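Local atomic coordinates of carbohydrate deacetylase Agd3 (Neosartorya fumigata, PDB entry 6NWZ), a protein that probably removes N-acetyl groups from the exopolysaccharide galactosaminogalactan, a modification required for biofilm formation by the fungus. Residues L44-I49 / N469-Y474; P490-R495 / M532-G537; A525-D530 / Q571-T576; R539-M544 / E599-R604. All blocks are in the same frame, centred on the assembly; numbering follows the deposited sequence.

Interaction 1 (L44-I49 / N469-Y474); sequences LNAYGI and NAMWPY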
# COMPACT_ATOMS: atom_id res chain seq x y z
N LEU A 44 7.68 -10.56 -3.09
CA LEU A 44 8.82 -10.17 -3.91
C LEU A 44 8.45 -9.06 -4.88
O LEU A 44 9.23 -8.12 -5.09
CB LEU A 44 9.36 -11.39 -4.67
CG LEU A 44 9.82 -12.57 -3.80
CD1 LEU A 44 10.09 -13.77 -4.68
CD2 LEU A 44 11.06 -12.21 -3.01
N ASN A 45 7.25 -9.13 -5.46
CA ASN A 45 6.79 -8.08 -6.37
C ASN A 45 6.64 -6.75 -5.64
O ASN A 45 6.95 -5.69 -6.20
CB ASN A 45 5.46 -8.49 -7.02
CG ASN A 45 4.98 -7.48 -8.06
OD1 ASN A 45 5.77 -6.88 -8.78
ND2 ASN A 45 3.66 -7.31 -8.14
N ALA A 46 6.16 -6.79 -4.40
CA ALA A 46 5.99 -5.56 -3.63
C ALA A 46 7.33 -4.89 -3.37
O ALA A 46 7.46 -3.67 -3.49
CB ALA A 46 5.27 -5.86 -2.32
N TYR A 47 8.35 -5.68 -3.02
CA TYR A 47 9.69 -5.14 -2.84
C TYR A 47 10.31 -4.72 -4.16
O TYR A 47 11.17 -3.83 -4.19
CB TYR A 47 10.60 -6.16 -2.16
CG TYR A 47 10.46 -6.25 -0.66
CD1 TYR A 47 9.36 -6.85 -0.08
CD2 TYR A 47 11.46 -5.75 0.17
CE1 TYR A 47 9.24 -6.95 1.29
CE2 TYR A 47 11.35 -5.83 1.54
CZ TYR A 47 10.24 -6.44 2.10
OH TYR A 47 10.12 -6.53 3.47
N GLY A 48 9.88 -5.33 -5.27
CA GLY A 48 10.54 -5.13 -6.54
C GLY A 48 11.67 -6.10 -6.81
O GLY A 48 12.50 -5.83 -7.69
N ILE A 49 11.73 -7.21 -6.08
CA ILE A 49 12.81 -8.18 -6.17
C ILE A 49 12.58 -9.08 -7.38
O ILE A 49 11.53 -9.73 -7.48
CB ILE A 49 12.91 -9.01 -4.88
CG1 ILE A 49 13.43 -8.13 -3.74
CG2 ILE A 49 13.79 -10.24 -5.09
CD1 ILE A 49 13.33 -8.76 -2.37
N ASN A 469 -0.34 -5.81 -12.80
CA ASN A 469 0.50 -5.73 -11.61
C ASN A 469 -0.14 -4.75 -10.65
O ASN A 469 -0.40 -3.60 -11.03
CB ASN A 469 1.93 -5.30 -11.97
CG ASN A 469 2.89 -5.41 -10.79
OD1 ASN A 469 2.51 -5.21 -9.63
ND2 ASN A 469 4.13 -5.74 -11.09
N ALA A 470 -0.38 -5.19 -9.42
CA ALA A 470 -1.05 -4.34 -8.45
C ALA A 470 -0.24 -3.10 -8.13
O ALA A 470 -0.80 -2.06 -7.75
CB ALA A 470 -1.34 -5.13 -7.18
N MET A 471 1.08 -3.17 -8.28
CA MET A 471 1.96 -2.06 -7.98
C MET A 471 1.93 -0.97 -9.05
O MET A 471 2.63 0.03 -8.90
CB MET A 471 3.40 -2.56 -7.79
CG MET A 471 3.54 -3.66 -6.74
SD MET A 471 3.29 -3.11 -5.04
CE MET A 471 2.54 -4.56 -4.32
N TRP A 472 1.14 -1.15 -10.11
CA TRP A 472 1.09 -0.22 -11.23
C TRP A 472 -0.22 0.56 -11.24
O TRP A 472 -1.26 0.06 -10.80
CB TRP A 472 1.25 -0.94 -12.57
CG TRP A 472 2.54 -1.67 -12.74
CD1 TRP A 472 3.64 -1.59 -11.94
CD2 TRP A 472 2.87 -2.59 -13.78
NE1 TRP A 472 4.64 -2.41 -12.42
CE2 TRP A 472 4.19 -3.04 -13.55
CE3 TRP A 472 2.18 -3.09 -14.89
CZ2 TRP A 472 4.82 -3.95 -14.38
CZ3 TRP A 472 2.81 -4.00 -15.72
CH2 TRP A 472 4.12 -4.42 -15.46
N PRO A 473 -0.21 1.79 -11.75
CA PRO A 473 -1.46 2.50 -11.98
C PRO A 473 -2.12 2.04 -13.27
O PRO A 473 -1.49 1.45 -14.15
CB PRO A 473 -1.01 3.97 -12.07
CG PRO A 473 0.36 3.87 -12.67
CD PRO A 473 0.97 2.61 -12.10
N TYR A 474 -3.41 2.33 -13.37
CA TYR A 474 -4.18 2.05 -14.58
C TYR A 474 -4.06 3.23 -15.53
O TYR A 474 -4.05 4.39 -15.10
CB TYR A 474 -5.64 1.77 -14.23
CG TYR A 474 -6.58 1.76 -15.42
CD1 TYR A 474 -6.74 0.62 -16.19
CD2 TYR A 474 -7.30 2.90 -15.77
CE1 TYR A 474 -7.60 0.61 -17.28
CE2 TYR A 474 -8.16 2.90 -16.86
CZ TYR A 474 -8.30 1.75 -17.61
OH TYR A 474 -9.16 1.75 -18.70

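Interaction 2 (P490-R495 / M532-G537); sequences PRWATR and MRHLLG. With ZN (zinc ion), chain I.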
# COMPACT_ATOMS: atom_id res chain seq x y z
N PRO A 490 -4.45 4.01 -7.81
CA PRO A 490 -5.42 3.33 -6.94
C PRO A 490 -5.63 4.06 -5.62
O PRO A 490 -4.79 4.83 -5.16
CB PRO A 490 -4.78 1.96 -6.72
CG PRO A 490 -3.32 2.18 -6.95
CD PRO A 490 -3.23 3.22 -8.02
N ARG A 491 -6.79 3.79 -5.02
CA ARG A 491 -7.15 4.35 -3.72
C ARG A 491 -8.12 3.40 -3.02
O ARG A 491 -9.05 2.88 -3.63
CB ARG A 491 -7.80 5.73 -3.83
CG ARG A 491 -8.00 6.44 -2.49
CD ARG A 491 -8.33 7.93 -2.65
NE ARG A 491 -9.71 8.16 -3.07
CZ ARG A 491 -10.33 9.34 -3.04
NH1 ARG A 491 -11.58 9.44 -3.44
NH2 ARG A 491 -9.69 10.42 -2.61
N TRP A 492 -7.89 3.20 -1.73
CA TRP A 492 -8.72 2.33 -0.91
C TRP A 492 -9.92 3.08 -0.34
O TRP A 492 -9.84 4.27 -0.02
CB TRP A 492 -7.90 1.74 0.24
CG TRP A 492 -6.77 0.86 -0.19
CD1 TRP A 492 -5.43 1.08 -0.00
CD2 TRP A 492 -6.87 -0.39 -0.90
NE1 TRP A 492 -4.70 0.04 -0.54
CE2 TRP A 492 -5.56 -0.87 -1.09
CE3 TRP A 492 -7.95 -1.14 -1.38
CZ2 TRP A 492 -5.29 -2.07 -1.75
CZ3 TRP A 492 -7.68 -2.34 -2.03
CH2 TRP A 492 -6.36 -2.78 -2.21
N ALA A 493 -11.03 2.37 -0.21
CA ALA A 493 -12.21 2.85 0.49
C ALA A 493 -12.28 2.21 1.87
O ALA A 493 -11.77 1.10 2.08
CB ALA A 493 -13.48 2.55 -0.29
N THR A 494 -12.90 2.92 2.80
CA THR A 494 -13.01 2.45 4.18
C THR A 494 -14.47 2.46 4.60
O THR A 494 -15.33 3.02 3.92
CB THR A 494 -12.18 3.33 5.13
OG1 THR A 494 -12.72 4.66 5.14
CG2 THR A 494 -10.74 3.39 4.68
N ARG A 495 -14.74 1.82 5.73
CA ARG A 495 -16.06 1.84 6.35
C ARG A 495 -16.35 3.15 7.07
O ARG A 495 -17.42 3.28 7.68
CB ARG A 495 -16.21 0.66 7.31
CG ARG A 495 -16.24 -0.69 6.60
CD ARG A 495 -15.91 -1.83 7.53
NE ARG A 495 -15.80 -3.10 6.81
CZ ARG A 495 -14.68 -3.53 6.23
NH1 ARG A 495 -13.57 -2.80 6.29
NH2 ARG A 495 -14.67 -4.69 5.59
N MET A 532 -3.77 -3.20 7.54
CA MET A 532 -2.47 -3.82 7.72
C MET A 532 -2.12 -4.71 6.53
O MET A 532 -0.96 -4.78 6.11
CB MET A 532 -2.43 -4.63 9.01
CG MET A 532 -2.47 -3.79 10.28
SD MET A 532 -1.17 -2.55 10.38
CE MET A 532 -2.06 -1.05 9.96
N ARG A 533 -3.12 -5.41 5.97
CA ARG A 533 -2.88 -6.22 4.79
C ARG A 533 -2.39 -5.37 3.62
O ARG A 533 -1.51 -5.79 2.86
CB ARG A 533 -4.15 -6.98 4.42
CG ARG A 533 -4.02 -7.82 3.17
CD ARG A 533 -5.28 -8.64 2.93
NE ARG A 533 -6.44 -7.83 2.56
CZ ARG A 533 -6.75 -7.50 1.31
NH1 ARG A 533 -5.97 -7.89 0.31
NH2 ARG A 533 -7.84 -6.77 1.06
N HIS A 534 -2.95 -4.16 3.48
CA HIS A 534 -2.49 -3.26 2.43
C HIS A 534 -1.10 -2.72 2.72
O HIS A 534 -0.21 -2.78 1.86
CB HIS A 534 -3.48 -2.10 2.28
CG HIS A 534 -4.87 -2.52 1.93
ND1 HIS A 534 -5.14 -3.62 1.14
CD2 HIS A 534 -6.07 -2.00 2.27
CE1 HIS A 534 -6.44 -3.75 1.00
NE2 HIS A 534 -7.03 -2.79 1.68
N LEU A 535 -0.89 -2.20 3.93
CA LEU A 535 0.36 -1.53 4.26
C LEU A 535 1.51 -2.53 4.36
O LEU A 535 2.61 -2.27 3.85
CB LEU A 535 0.21 -0.75 5.56
CG LEU A 535 -0.78 0.42 5.53
CD1 LEU A 535 -0.68 1.26 6.80
CD2 LEU A 535 -0.56 1.28 4.30
N LEU A 536 1.29 -3.67 5.01
CA LEU A 536 2.33 -4.69 5.07
C LEU A 536 2.53 -5.38 3.73
O LEU A 536 3.54 -6.08 3.55
CB LEU A 536 1.99 -5.71 6.16
CG LEU A 536 1.98 -5.11 7.58
CD1 LEU A 536 1.63 -6.15 8.63
CD2 LEU A 536 3.32 -4.48 7.88
N GLY A 537 1.62 -5.21 2.78
CA GLY A 537 1.82 -5.64 1.41
C GLY A 537 2.49 -4.60 0.54
O GLY A 537 2.61 -4.81 -0.67
ZN ZN I . -9.26 -2.10 2.20

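Interaction 3 (A525-D530 / Q571-T576); sequences AVEKAD and QAWVET. With ZN (zinc ion), chain I.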
# COMPACT_ATOMS: atom_id res chain seq x y z
N ALA A 525 -11.85 -2.62 14.26
CA ALA A 525 -11.06 -3.85 14.29
C ALA A 525 -10.91 -4.44 12.90
O ALA A 525 -9.81 -4.85 12.50
CB ALA A 525 -11.70 -4.86 15.25
N VAL A 526 -12.01 -4.51 12.13
CA VAL A 526 -11.90 -5.05 10.78
C VAL A 526 -11.14 -4.09 9.88
O VAL A 526 -10.43 -4.52 8.96
CB VAL A 526 -13.29 -5.41 10.21
CG1 VAL A 526 -14.22 -5.87 11.31
CG2 VAL A 526 -13.90 -4.24 9.45
N GLU A 527 -11.24 -2.78 10.13
CA GLU A 527 -10.43 -1.83 9.37
C GLU A 527 -8.95 -1.99 9.69
O GLU A 527 -8.11 -1.80 8.81
CB GLU A 527 -10.89 -0.40 9.66
CG GLU A 527 -12.18 -0.02 8.98
CD GLU A 527 -12.04 0.05 7.47
OE1 GLU A 527 -10.95 0.43 6.99
OE2 GLU A 527 -13.02 -0.28 6.77
N LYS A 528 -8.63 -2.33 10.94
CA LYS A 528 -7.24 -2.55 11.33
C LYS A 528 -6.64 -3.71 10.56
O LYS A 528 -5.52 -3.61 10.03
CB LYS A 528 -7.17 -2.79 12.84
CG LYS A 528 -5.77 -3.01 13.38
CD LYS A 528 -5.74 -2.95 14.91
CE LYS A 528 -6.61 -4.03 15.53
NZ LYS A 528 -6.53 -3.98 17.02
N ALA A 529 -7.36 -4.83 10.48
CA ALA A 529 -6.83 -6.00 9.78
C ALA A 529 -6.68 -5.72 8.29
O ALA A 529 -5.65 -6.06 7.69
CB ALA A 529 -7.74 -7.20 10.01
N ASP A 530 -7.69 -5.10 7.69
CA ASP A 530 -7.67 -4.90 6.25
C ASP A 530 -6.60 -3.90 5.84
O ASP A 530 -5.93 -4.08 4.82
CB ASP A 530 -9.05 -4.44 5.79
CG ASP A 530 -9.14 -4.30 4.30
OD1 ASP A 530 -9.02 -5.33 3.61
OD2 ASP A 530 -9.30 -3.16 3.83
N GLN A 571 -10.01 10.54 12.75
CA GLN A 571 -8.89 10.38 13.67
C GLN A 571 -8.89 9.00 14.32
O GLN A 571 -7.83 8.37 14.46
CB GLN A 571 -8.92 11.47 14.74
CG GLN A 571 -8.70 12.87 14.18
CD GLN A 571 -9.08 13.95 15.17
OE1 GLN A 571 -10.25 14.30 15.31
NE2 GLN A 571 -8.08 14.48 15.87
N ALA A 572 -10.07 8.50 14.70
CA ALA A 572 -10.14 7.17 15.30
C ALA A 572 -9.63 6.10 14.36
O ALA A 572 -9.05 5.10 14.81
CB ALA A 572 -11.58 6.86 15.73
N TRP A 573 -9.84 6.27 13.06
CA TRP A 573 -9.33 5.31 12.09
C TRP A 573 -7.81 5.40 12.01
O TRP A 573 -7.11 4.37 12.08
CB TRP A 573 -9.97 5.55 10.72
CG TRP A 573 -9.55 4.55 9.66
CD1 TRP A 573 -10.20 3.40 9.33
CD2 TRP A 573 -8.41 4.64 8.80
NE1 TRP A 573 -9.53 2.75 8.32
CE2 TRP A 573 -8.42 3.50 7.97
CE3 TRP A 573 -7.37 5.57 8.65
CZ2 TRP A 573 -7.45 3.26 7.01
CZ3 TRP A 573 -6.40 5.33 7.69
CH2 TRP A 573 -6.45 4.18 6.88
N VAL A 574 -7.27 6.61 11.89
CA VAL A 574 -5.83 6.79 11.80
C VAL A 574 -5.15 6.31 13.08
O VAL A 574 -4.12 5.64 13.03
CB VAL A 574 -5.49 8.26 11.48
CG1 VAL A 574 -3.98 8.48 11.44
CG2 VAL A 574 -6.12 8.66 10.15
N GLU A 575 -5.72 6.64 14.24
CA GLU A 575 -5.17 6.15 15.50
C GLU A 575 -5.11 4.63 15.52
O GLU A 575 -4.11 4.04 15.93
CB GLU A 575 -5.99 6.68 16.68
CG GLU A 575 -5.81 8.16 16.95
CD GLU A 575 -4.48 8.48 17.62
OE1 GLU A 575 -3.79 7.53 18.06
OE2 GLU A 575 -4.13 9.68 17.72
N THR A 576 -6.18 3.98 15.07
CA THR A 576 -6.20 2.52 15.05
C THR A 576 -5.13 1.97 14.12
O THR A 576 -4.40 1.03 14.47
CB THR A 576 -7.58 2.02 14.62
OG1 THR A 576 -8.54 2.40 15.62
CG2 THR A 576 -7.59 0.51 14.43
ZN ZN I . -9.26 -2.10 2.20

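Interaction 4 (R539-M544 / E599-R604); sequences RHDGYM and ENFLAR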
# COMPACT_ATOMS: atom_id res chain seq x y z
N ARG A 539 1.48 -1.82 -0.50
CA ARG A 539 0.58 -1.12 -1.41
C ARG A 539 0.61 0.37 -1.09
O ARG A 539 0.21 0.78 0.00
CB ARG A 539 -0.83 -1.69 -1.29
CG ARG A 539 -0.92 -3.18 -1.59
CD ARG A 539 -0.80 -3.47 -3.08
NE ARG A 539 -2.00 -3.04 -3.79
CZ ARG A 539 -2.98 -3.86 -4.15
NH1 ARG A 539 -2.91 -5.16 -3.88
NH2 ARG A 539 -4.04 -3.38 -4.79
N HIS A 540 1.09 1.17 -2.04
CA HIS A 540 1.23 2.61 -1.86
C HIS A 540 -0.06 3.38 -2.15
O HIS A 540 -0.02 4.61 -2.21
CB HIS A 540 2.35 3.15 -2.75
CG HIS A 540 3.71 2.67 -2.35
ND1 HIS A 540 4.85 3.00 -3.06
CD2 HIS A 540 4.12 1.90 -1.32
CE1 HIS A 540 5.90 2.45 -2.48
NE2 HIS A 540 5.49 1.77 -1.42
N ASP A 541 -1.19 2.69 -2.32
CA ASP A 541 -2.45 3.37 -2.59
C ASP A 541 -2.85 4.22 -1.39
O ASP A 541 -2.61 3.87 -0.24
CB ASP A 541 -3.56 2.36 -2.88
CG ASP A 541 -3.07 1.14 -3.63
OD1 ASP A 541 -1.84 0.97 -3.77
OD2 ASP A 541 -3.92 0.33 -4.07
N GLY A 542 -3.47 5.36 -1.69
CA GLY A 542 -4.01 6.22 -0.65
C GLY A 542 -5.35 5.72 -0.15
O GLY A 542 -5.86 4.67 -0.55
N TYR A 543 -5.94 6.51 0.74
CA TYR A 543 -7.20 6.14 1.39
C TYR A 543 -8.20 7.29 1.28
O TYR A 543 -7.84 8.46 1.36
CB TYR A 543 -6.96 5.76 2.87
CG TYR A 543 -6.16 4.48 3.01
CD1 TYR A 543 -4.77 4.49 2.90
CD2 TYR A 543 -6.79 3.26 3.23
CE1 TYR A 543 -4.03 3.32 3.01
CE2 TYR A 543 -6.05 2.08 3.35
CZ TYR A 543 -4.67 2.12 3.23
OH TYR A 543 -3.93 0.97 3.34
N MET A 544 -9.46 6.92 1.09
CA MET A 544 -10.53 7.86 0.78
C MET A 544 -11.30 8.23 2.04
O MET A 544 -11.84 7.35 2.73
CB MET A 544 -11.48 7.25 -0.25
CG MET A 544 -12.72 8.08 -0.52
SD MET A 544 -14.10 7.04 -1.01
CE MET A 544 -14.39 6.14 0.51
N GLU A 599 3.79 10.23 -9.19
CA GLU A 599 5.12 10.12 -9.78
C GLU A 599 5.76 8.77 -9.46
O GLU A 599 6.29 8.10 -10.35
CB GLU A 599 6.00 11.27 -9.29
CG GLU A 599 7.48 11.16 -9.65
CD GLU A 599 7.74 11.31 -11.13
OE1 GLU A 599 6.82 11.75 -11.86
OE2 GLU A 599 8.87 11.00 -11.57
N ASN A 600 5.72 8.36 -8.19
CA ASN A 600 6.34 7.09 -7.81
C ASN A 600 5.62 5.91 -8.45
O ASN A 600 6.25 4.90 -8.79
CB ASN A 600 6.37 6.94 -6.29
CG ASN A 600 7.17 8.04 -5.62
OD1 ASN A 600 7.82 8.85 -6.28
ND2 ASN A 600 7.13 8.06 -4.29
N PHE A 601 4.29 6.00 -8.59
CA PHE A 601 3.56 4.95 -9.29
C PHE A 601 4.00 4.85 -10.75
O PHE A 601 4.09 3.75 -11.31
CB PHE A 601 2.05 5.20 -9.21
CG PHE A 601 1.37 4.44 -8.12
CD1 PHE A 601 1.21 3.07 -8.20
CD2 PHE A 601 0.85 5.11 -7.01
CE1 PHE A 601 0.57 2.37 -7.19
CE2 PHE A 601 0.21 4.41 -6.00
CZ PHE A 601 0.07 3.04 -6.09
N LEU A 602 4.29 5.99 -11.38
CA LEU A 602 4.78 5.97 -12.75
C LEU A 602 6.20 5.43 -12.82
O LEU A 602 6.51 4.61 -13.69
CB LEU A 602 4.70 7.37 -13.35
CG LEU A 602 4.98 7.45 -14.85
CD1 LEU A 602 3.88 6.75 -15.65
CD2 LEU A 602 5.09 8.90 -15.27
N ALA A 603 7.07 5.88 -11.92
CA ALA A 603 8.45 5.41 -11.92
C ALA A 603 8.53 3.92 -11.62
O ALA A 603 9.33 3.20 -12.23
CB ALA A 603 9.28 6.21 -10.92
N ARG A 604 7.71 3.44 -10.68
CA ARG A 604 7.66 2.00 -10.42
C ARG A 604 7.26 1.25 -11.68
O ARG A 604 7.87 0.23 -12.03
CB ARG A 604 6.67 1.71 -9.29
CG ARG A 604 6.31 0.23 -9.16
CD ARG A 604 7.51 -0.59 -8.75
NE ARG A 604 7.35 -2.01 -9.08
CZ ARG A 604 7.13 -2.96 -8.18
NH1 ARG A 604 7.03 -2.66 -6.90
NH2 ARG A 604 7.00 -4.22 -8.58

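Interaction 1 (L44-I49 / N469-Y474)
Asn45, near the end of helix 34-47, and Asn469, at the start of a turn, face each other amide to amide and exchange two hydrogen bonds. Asn45 ND2 gives to Asn469 OD1 at 2.8 Å, from above that carbonyl plane although close to its own amide plane; Asn469 ND2 returns to Asn45 OD1 at 3.1 Å. With the two amides turned 49° apart, the pair is a twisted ring, not a flat one. Asn469 OD1 is also gripped from its other face by Met471 N at 2.8 Å, an Asx turn inside the type I turn Asn469-Trp472, which together with the bonds to Asn45 helps fix the amide's rotation.

This doubly bonded polar side is only partly buried. The apolar side reaches deeper but rests on a methyl-to-methyl touch: Met471, its chain bent at chi2 (-70°), lays CE against CB of the buried Ala46 at 3.6 Å. Beyond it helix 34-47 stops in a Schellman motif at Gly48.

The contact joins the CBM87 part of the chain to the deacetylase part. Helix 594-607 lies alongside, its Arg604 touching Asn469 and Met471 and bonding to Asn45 O, while Leu44 packs on strand 22-31 and Tyr474 enters strand 474-475.

Interaction 2 (P490-R495 / M532-G537)
Trp492 and His534 lie face to face, the six-membered ring of the indole over the imidazole with centroids 3.5 Å apart and planes only 7° from parallel. The closest pair is Trp492 CZ2 to His534 ND1, 3.3 Å. His534 CE1 lies over Trp492 CZ2 and CH2, and His534 CG and CD2 lie over the CE2 and pyrrole side, which makes the overlap extensive. The side chains arrive from opposite directions, one from a strand and one from a helix, each with CG anti to its carbonyl carbon (chi1 -63° in Trp492, -59° in His534).

His534 NE2 binds a zinc ion at 2.4 Å. The indole covers one face of this metal ligand and probably limits its tilt, while the zinc lies off the ring's edge. Asp530, one helical turn earlier, supplies the second protein ligand; this zinc is distinct from the one held by Asp256, His388 and His392.

Further out, Asp530 is also paired with Arg533, whose guanidinium has His534 ND1 over one face. Trp492 is placed by its backbone, bonded to Gly542 and Met544, and its ring also meets that of Tyr543; the latter touches His534 as well.

Strand 487-492 runs beside strand 542-546 in parallel pairing, and helix 520-536 packs over them with His534 directed toward Trp492. Helix 224-237 flanks Arg533 and Leu536, and helix 569-584 lies against Met532.

Interaction 3 (A525-D530 / Q571-T576)
Glu527 and Trp573 provide the polar link between helices 520-536 and 569-584. Trp573 NE1 donates to Glu527 OE1 at 3.0 Å with an N-H...O angle of 161°. The oxygen sits near the indole plane, at the ring's edge, but the N-H meets the carboxylate from above its plane, the two flat groups being turned 50° apart. The backbone position and first torsion of Glu527 set its CB and CG near Trp573 NE1 and CD1, and a bend at chi2 (-67°) then turns the carboxylate toward NE1. The other oxygen, OE2, forms a salt bridge with Arg495, and the two partners together hold the buried carboxylate in place; they would probably keep it ionised.

The apolar link is Lys528 with Thr576. Thr576 CG2 rests against Lys528 CB at 3.7 Å, near the lysine's CD, where the two segments come closest, 6.4 Å between the CA atoms of Lys528 and Thr576. Thr576 OG1 turns back instead to its own helix and donates to Ala572 O at 2.9 Å, leaving the methyl for the neighbour.

Zinc binding is confined to helix 520-536: Asp530 OD2 lies 1.9 Å from the zinc ion.

Around the pair, Trp573 reaches Tyr543 and Phe545 of strand 542-546, Thr576 touches Val560 of strand 558-560, and helix 275-289 packs against Gln571 and Val574.

Interaction 4 (R539-M544 / E599-R604)
The phenyl ring of Phe601 meets the loop at His540 and Asp541 with its far end. Asp541 OD1 lies at the ring's edge, in its plane, 3.6 Å from Phe601 CZ, and the carboxylate is turned 60° to the ring. Such an oxygen faces the weakly positive C-H rim, consistent with a weak electrostatic attraction and not a hydrogen bond. His540 O lies obliquely to the ring, 3.8 Å from Phe601 CE2; separately, the side-chain CB of His540 stands 4.0 Å from Phe601 CZ. The phenylalanine side chain extends from helix 594-607 to reach this point.

The loop leads straight into strand 542-546, the neighbour of strands 252-257 and 487-492 in the parallel part of the deacetylase sheet, so the ring packs just before the strand begins. Pro490 and Trp492 of strand 487-492 also touch Asp541.

The imidazole of His540 leaves the contact. Its CB points at the helix but the ring bends away, and NE2 bonds to Arg247 O. Asp541 does the reverse, starting away from the helix and bringing OD1 back to it; OD2 is taken by Asn459 ND2, with Arg539 NH2 forming only a long salt bridge to Asp541 OD2 at 3.8 Å. Each carboxylate oxygen thus has a different neighbourhood, and the bond to Asn459 helps set the plane in which OD1 is presented. Along helix 594-607, Arg604 is held by Asp608, while Glu599 pairs with Arg637.

In the fold
Interaction 1 joins the segments most distant in sequence, from the CBM87 and deacetylase parts, and closes before the others open; interactions 2 to 4 lie wholly within the deacetylase domain. Interactions 2 and 3 have centres about 11 Å apart, share helix 520-536, alternate along the chain and touch the same zinc. Interaction 4 follows interaction 2 in series, with centres about 12 Å apart, and reaches the same sheet, but alternates with interaction 3. The centres of interactions 1 and 4 are about 10 Å apart; those of 1 and 3, about 24 Å apart, belong to contacts that do not touch. Interaction 1 meets the end of helix 520-536 directly at Gly537, so the CBM87-deacetylase junction lies next to the zinc-bearing helix.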